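Local coordinates for protein chloromuconate cycloisomerase (Rhodococcus opacus, PDB 4M0X) that belongs to the enolase superfamily, pairing an N-terminal domain of that family with a manganese-binding barrel domain, at residues Ile270-Arg282 and Met306-Pro318. Residues are numbered along the deposited sequence; the frame is centred on the assembly and turned at random.
Sequences IKIPKSGGLSRAR and MGAISAQLYGTMP
Leu313 fits as a knob into a hole formed by Ile272, Leu278, Ala281 and Arg282. This joins two successive beta-alpha units of the enolase-type C-terminal barrel, where helices 278-291 and 304-316 follow strands 267-270 and 294-297. The axes of 278-282 and 306-316 run at 33° to each other, 11.0 Å apart at closest approach. With CG of Leu313 anti to its backbone N (chi1 172°), the side chain reaches toward helix 278-282. CB and CG lie against Leu278 CD1. Leu313 CD1 then touches Arg282 CG at 3.6 Å and also Leu278 CD1. Leu313 CD2 meets Ala281 CB at 3.9 Å and packs on Ile272 CG1 as well. Ile272 returns the fit, sitting among Met306, Ile309, Ser310 and Leu313. Its CB and CG2 touch the sulfur of Met306. Further along, Leu278 CD2 meets Ile309 CD1. Val123 of helix 123-126 also touches both residues. At the far end, Pro318 CD lies over one face of the Arg282 guanidinium, 3.4 Å from NH2. The CB of Lys271 points away from 306-318; its NZ forms a salt bridge with Asp247, a manganese ligand, and a hydrogen bond with Ala299 O. A water bridges the segments. It accepts from Ile272 N at 2.9 Å, contacts Ser310 OG and donates to Tyr314 OH, which is also hydrogen-bonded to Ala298 O.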
loop_
_atom_site.group_PDB
_atom_site.type_symbol
_atom_site.label_atom_id
_atom_site.label_comp_id
_atom_site.label_asym_id
_atom_site.label_seq_id
_atom_site.Cartn_x
_atom_site.Cartn_y
_atom_site.Cartn_z
ATOM N N ILE A 270 -8.044 -28.516 0.261
ATOM C CA ILE A 270 -8.431 -28.859 1.619
ATOM C C ILE A 270 -8.113 -30.330 1.924
ATOM O O ILE A 270 -8.371 -31.209 1.097
ATOM C CB ILE A 270 -9.920 -28.562 1.843
ATOM C CG1 ILE A 270 -10.241 -27.114 1.444
ATOM C CG2 ILE A 270 -10.320 -28.877 3.283
ATOM C CD1 ILE A 270 -9.699 -26.051 2.379
ATOM N N LYS A 271 -7.539 -30.592 3.104
ATOM C CA LYS A 271 -7.049 -31.928 3.479
ATOM C C LYS A 271 -6.993 -31.956 4.976
ATOM O O LYS A 271 -6.463 -31.021 5.550
ATOM C CB LYS A 271 -5.616 -32.150 3.013
ATOM C CG LYS A 271 -5.373 -32.420 1.546
ATOM C CD LYS A 271 -3.999 -33.072 1.369
ATOM C CE LYS A 271 -2.911 -32.078 0.995
ATOM N NZ LYS A 271 -2.513 -32.201 -0.436
ATOM N N ILE A 272 -7.490 -33.025 5.600
ATOM C CA ILE A 272 -7.512 -33.116 7.052
ATOM C C ILE A 272 -6.133 -33.227 7.743
ATOM O O ILE A 272 -5.806 -32.381 8.576
ATOM C CB ILE A 272 -8.496 -34.188 7.552
ATOM C CG1 ILE A 272 -9.913 -33.743 7.254
ATOM C CG2 ILE A 272 -8.373 -34.386 9.059
ATOM C CD1 ILE A 272 -10.966 -34.706 7.737
ATOM N N PRO A 273 -5.315 -34.243 7.387
ATOM C CA PRO A 273 -4.036 -34.471 8.079
ATOM C C PRO A 273 -3.203 -33.197 8.223
ATOM O O PRO A 273 -2.772 -32.831 9.306
ATOM C CB PRO A 273 -3.305 -35.441 7.144
ATOM C CG PRO A 273 -4.371 -36.109 6.374
ATOM C CD PRO A 273 -5.391 -35.038 6.150
ATOM N N LYS A 274 -3.000 -32.528 7.109
ATOM C CA LYS A 274 -2.169 -31.351 7.045
ATOM C C LYS A 274 -2.670 -30.144 7.887
ATOM O O LYS A 274 -1.877 -29.257 8.213
ATOM C CB LYS A 274 -1.913 -31.045 5.564
ATOM C CG LYS A 274 -2.112 -29.639 5.079
ATOM C CD LYS A 274 -3.207 -29.551 4.032
ATOM C CE LYS A 274 -2.843 -28.425 3.075
ATOM N NZ LYS A 274 -3.913 -27.956 2.165
ATOM N N SER A 275 -3.957 -30.143 8.254
ATOM C CA SER A 275 -4.580 -29.050 9.030
ATOM C C SER A 275 -4.693 -29.441 10.465
ATOM O O SER A 275 -5.199 -28.661 11.278
ATOM C CB SER A 275 -6.013 -28.760 8.589
ATOM O OG SER A 275 -6.148 -28.780 7.190
ATOM N N GLY A 276 -4.275 -30.668 10.764
ATOM C CA GLY A 276 -4.411 -31.232 12.109
ATOM C C GLY A 276 -5.830 -31.561 12.542
ATOM O O GLY A 276 -6.144 -31.490 13.735
ATOM N N GLY A 277 -6.690 -31.898 11.576
ATOM C CA GLY A 277 -8.008 -32.453 11.872
ATOM C C GLY A 277 -9.236 -31.904 11.174
ATOM O O GLY A 277 -9.184 -30.986 10.360
ATOM N N LEU A 278 -10.370 -32.465 11.545
ATOM C CA LEU A 278 -11.619 -32.136 10.926
ATOM C C LEU A 278 -12.110 -30.713 11.187
ATOM O O LEU A 278 -12.594 -30.061 10.290
ATOM C CB LEU A 278 -12.654 -33.157 11.378
ATOM C CG LEU A 278 -14.075 -33.051 10.850
ATOM C CD1 LEU A 278 -14.049 -33.040 9.321
ATOM C CD2 LEU A 278 -14.831 -34.238 11.386
ATOM N N SER A 279 -12.025 -30.228 12.414
ATOM C CA SER A 279 -12.558 -28.897 12.687
ATOM C C SER A 279 -11.762 -27.857 11.917
ATOM O O SER A 279 -12.347 -27.088 11.157
ATOM C CB SER A 279 -12.595 -28.604 14.190
ATOM O OG SER A 279 -13.559 -29.439 14.801
ATOM N N ARG A 280 -10.433 -27.877 12.090
ATOM C CA ARG A 280 -9.518 -26.922 11.442
ATOM C C ARG A 280 -9.663 -26.933 9.930
ATOM O O ARG A 280 -9.817 -25.877 9.323
ATOM C CB ARG A 280 -8.063 -27.171 11.831
ATOM C CG ARG A 280 -7.774 -26.971 13.302
ATOM C CD ARG A 280 -8.053 -25.531 13.687
ATOM N NE ARG A 280 -7.480 -25.199 14.986
ATOM C CZ ARG A 280 -7.782 -24.107 15.695
ATOM N NH1 ARG A 280 -8.656 -23.206 15.234
ATOM N NH2 ARG A 280 -7.209 -23.919 16.883
ATOM N N ALA A 281 -9.668 -28.130 9.330
ATOM C CA ALA A 281 -9.957 -28.244 7.891
ATOM C C ALA A 281 -11.238 -27.497 7.490
ATOM O O ALA A 281 -11.178 -26.724 6.533
ATOM C CB ALA A 281 -9.981 -29.690 7.423
ATOM N N ARG A 282 -12.373 -27.679 8.188
ATOM C CA ARG A 282 -13.557 -26.887 7.838
ATOM C C ARG A 282 -13.315 -25.398 7.994
ATOM O O ARG A 282 -13.791 -24.612 7.168
ATOM C CB ARG A 282 -14.843 -27.273 8.587
ATOM C CG ARG A 282 -15.930 -27.845 7.687
ATOM C CD ARG A 282 -17.154 -26.983 7.382
ATOM N NE ARG A 282 -16.935 -25.840 6.486
ATOM C CZ ARG A 282 -17.944 -25.119 5.977
ATOM N NH1 ARG A 282 -19.200 -25.445 6.261
ATOM N NH2 ARG A 282 -17.720 -24.087 5.173
ATOM N N MET A 306 -8.936 -42.496 6.760
ATOM C CA MET A 306 -8.949 -41.029 6.638
ATOM C C MET A 306 -9.776 -40.568 5.417
ATOM O O MET A 306 -10.486 -39.550 5.474
ATOM C CB MET A 306 -7.501 -40.481 6.586
ATOM C CG MET A 306 -7.317 -38.983 6.272
ATOM S SD MET A 306 -7.946 -37.819 7.506
ATOM C CE MET A 306 -7.014 -38.242 8.986
ATOM N N GLY A 307 -9.691 -41.343 4.331
ATOM C CA GLY A 307 -10.462 -41.086 3.122
ATOM C C GLY A 307 -11.953 -40.988 3.377
ATOM O O GLY A 307 -12.609 -40.051 2.895
ATOM N N ALA A 308 -12.490 -41.946 4.132
ATOM C CA ALA A 308 -13.888 -41.882 4.601
ATOM C C ALA A 308 -14.267 -40.594 5.386
ATOM O O ALA A 308 -15.277 -39.987 5.071
ATOM C CB ALA A 308 -14.260 -43.133 5.389
ATOM N N ILE A 309 -13.485 -40.171 6.380
ATOM C CA ILE A 309 -13.878 -38.980 7.151
ATOM C C ILE A 309 -13.751 -37.760 6.245
ATOM O O ILE A 309 -14.656 -36.934 6.190
ATOM C CB ILE A 309 -13.179 -38.844 8.555
ATOM C CG1 ILE A 309 -13.687 -37.648 9.333
ATOM C CG2 ILE A 309 -11.660 -38.693 8.478
ATOM C CD1 ILE A 309 -15.194 -37.531 9.385
ATOM N N SER A 310 -12.656 -37.691 5.494
ATOM C CA SER A 310 -12.494 -36.691 4.442
ATOM C C SER A 310 -13.670 -36.619 3.487
ATOM O O SER A 310 -14.158 -35.536 3.220
ATOM C CB SER A 310 -11.240 -36.958 3.622
ATOM O OG SER A 310 -10.111 -36.798 4.440
ATOM N N ALA A 311 -14.103 -37.760 2.956
ATOM C CA ALA A 311 -15.220 -37.780 2.013
ATOM C C ALA A 311 -16.455 -37.116 2.628
ATOM O O ALA A 311 -17.168 -36.347 1.970
ATOM C CB ALA A 311 -15.529 -39.203 1.563
ATOM N N GLN A 312 -16.687 -37.391 3.904
ATOM C CA GLN A 312 -17.806 -36.772 4.595
ATOM C C GLN A 312 -17.599 -35.258 4.710
ATOM O O GLN A 312 -18.489 -34.481 4.363
ATOM C CB GLN A 312 -18.056 -37.434 5.949
ATOM C CG GLN A 312 -18.925 -38.669 5.837
ATOM C CD GLN A 312 -19.146 -39.365 7.159
ATOM O OE1 GLN A 312 -19.326 -38.720 8.199
ATOM N NE2 GLN A 312 -19.139 -40.688 7.132
ATOM N N LEU A 313 -16.425 -34.845 5.178
ATOM C CA LEU A 313 -16.069 -33.425 5.201
ATOM C C LEU A 313 -16.444 -32.753 3.881
ATOM O O LEU A 313 -17.263 -31.813 3.845
ATOM C CB LEU A 313 -14.571 -33.250 5.462
ATOM C CG LEU A 313 -14.050 -31.822 5.323
ATOM C CD1 LEU A 313 -14.692 -30.917 6.372
ATOM C CD2 LEU A 313 -12.543 -31.796 5.464
ATOM N N TYR A 314 -15.854 -33.270 2.795
ATOM C CA TYR A 314 -16.014 -32.709 1.459
ATOM C C TYR A 314 -17.482 -32.678 1.055
ATOM O O TYR A 314 -17.920 -31.746 0.403
ATOM C CB TYR A 314 -15.175 -33.474 0.443
ATOM C CG TYR A 314 -13.688 -33.610 0.767
ATOM C CD1 TYR A 314 -13.105 -32.884 1.806
ATOM C CD2 TYR A 314 -12.848 -34.435 -0.007
ATOM C CE1 TYR A 314 -11.753 -32.995 2.093
ATOM C CE2 TYR A 314 -11.483 -34.546 0.282
ATOM C CZ TYR A 314 -10.946 -33.825 1.340
ATOM O OH TYR A 314 -9.601 -33.895 1.669
ATOM N N GLY A 315 -18.248 -33.681 1.457
ATOM C CA GLY A 315 -19.687 -33.647 1.256
ATOM C C GLY A 315 -20.446 -32.607 2.100
ATOM O O GLY A 315 -21.561 -32.197 1.722
ATOM N N THR A 316 -19.897 -32.191 3.244
ATOM C CA THR A 316 -20.566 -31.143 3.995
ATOM C C THR A 316 -20.235 -29.780 3.417
ATOM O O THR A 316 -20.933 -28.830 3.647
ATOM C CB THR A 316 -20.271 -31.128 5.530
ATOM O OG1 THR A 316 -18.980 -30.579 5.797
ATOM C CG2 THR A 316 -20.390 -32.504 6.172
ATOM N N MET A 317 -19.147 -29.693 2.670
ATOM C CA MET A 317 -18.582 -28.404 2.267
ATOM C C MET A 317 -19.395 -27.699 1.189
ATOM O O MET A 317 -19.938 -28.356 0.292
ATOM C CB MET A 317 -17.169 -28.624 1.780
ATOM C CG MET A 317 -16.149 -28.543 2.886
ATOM S SD MET A 317 -14.536 -29.105 2.308
ATOM C CE MET A 317 -14.053 -27.897 1.089
ATOM N N PRO A 318 -19.484 -26.356 1.277
ATOM C CA PRO A 318 -20.331 -25.641 0.332
ATOM C C PRO A 318 -19.703 -25.568 -1.048
ATOM O O PRO A 318 -20.407 -25.277 -2.021
ATOM C CB PRO A 318 -20.441 -24.243 0.944
ATOM C CG PRO A 318 -19.176 -24.066 1.718
ATOM C CD PRO A 318 -18.848 -25.440 2.255
HETATM O O HOH W 1 -8.580 -34.943 3.795
HETATM O O HOH W 2 -20.692 -27.683 6.431
#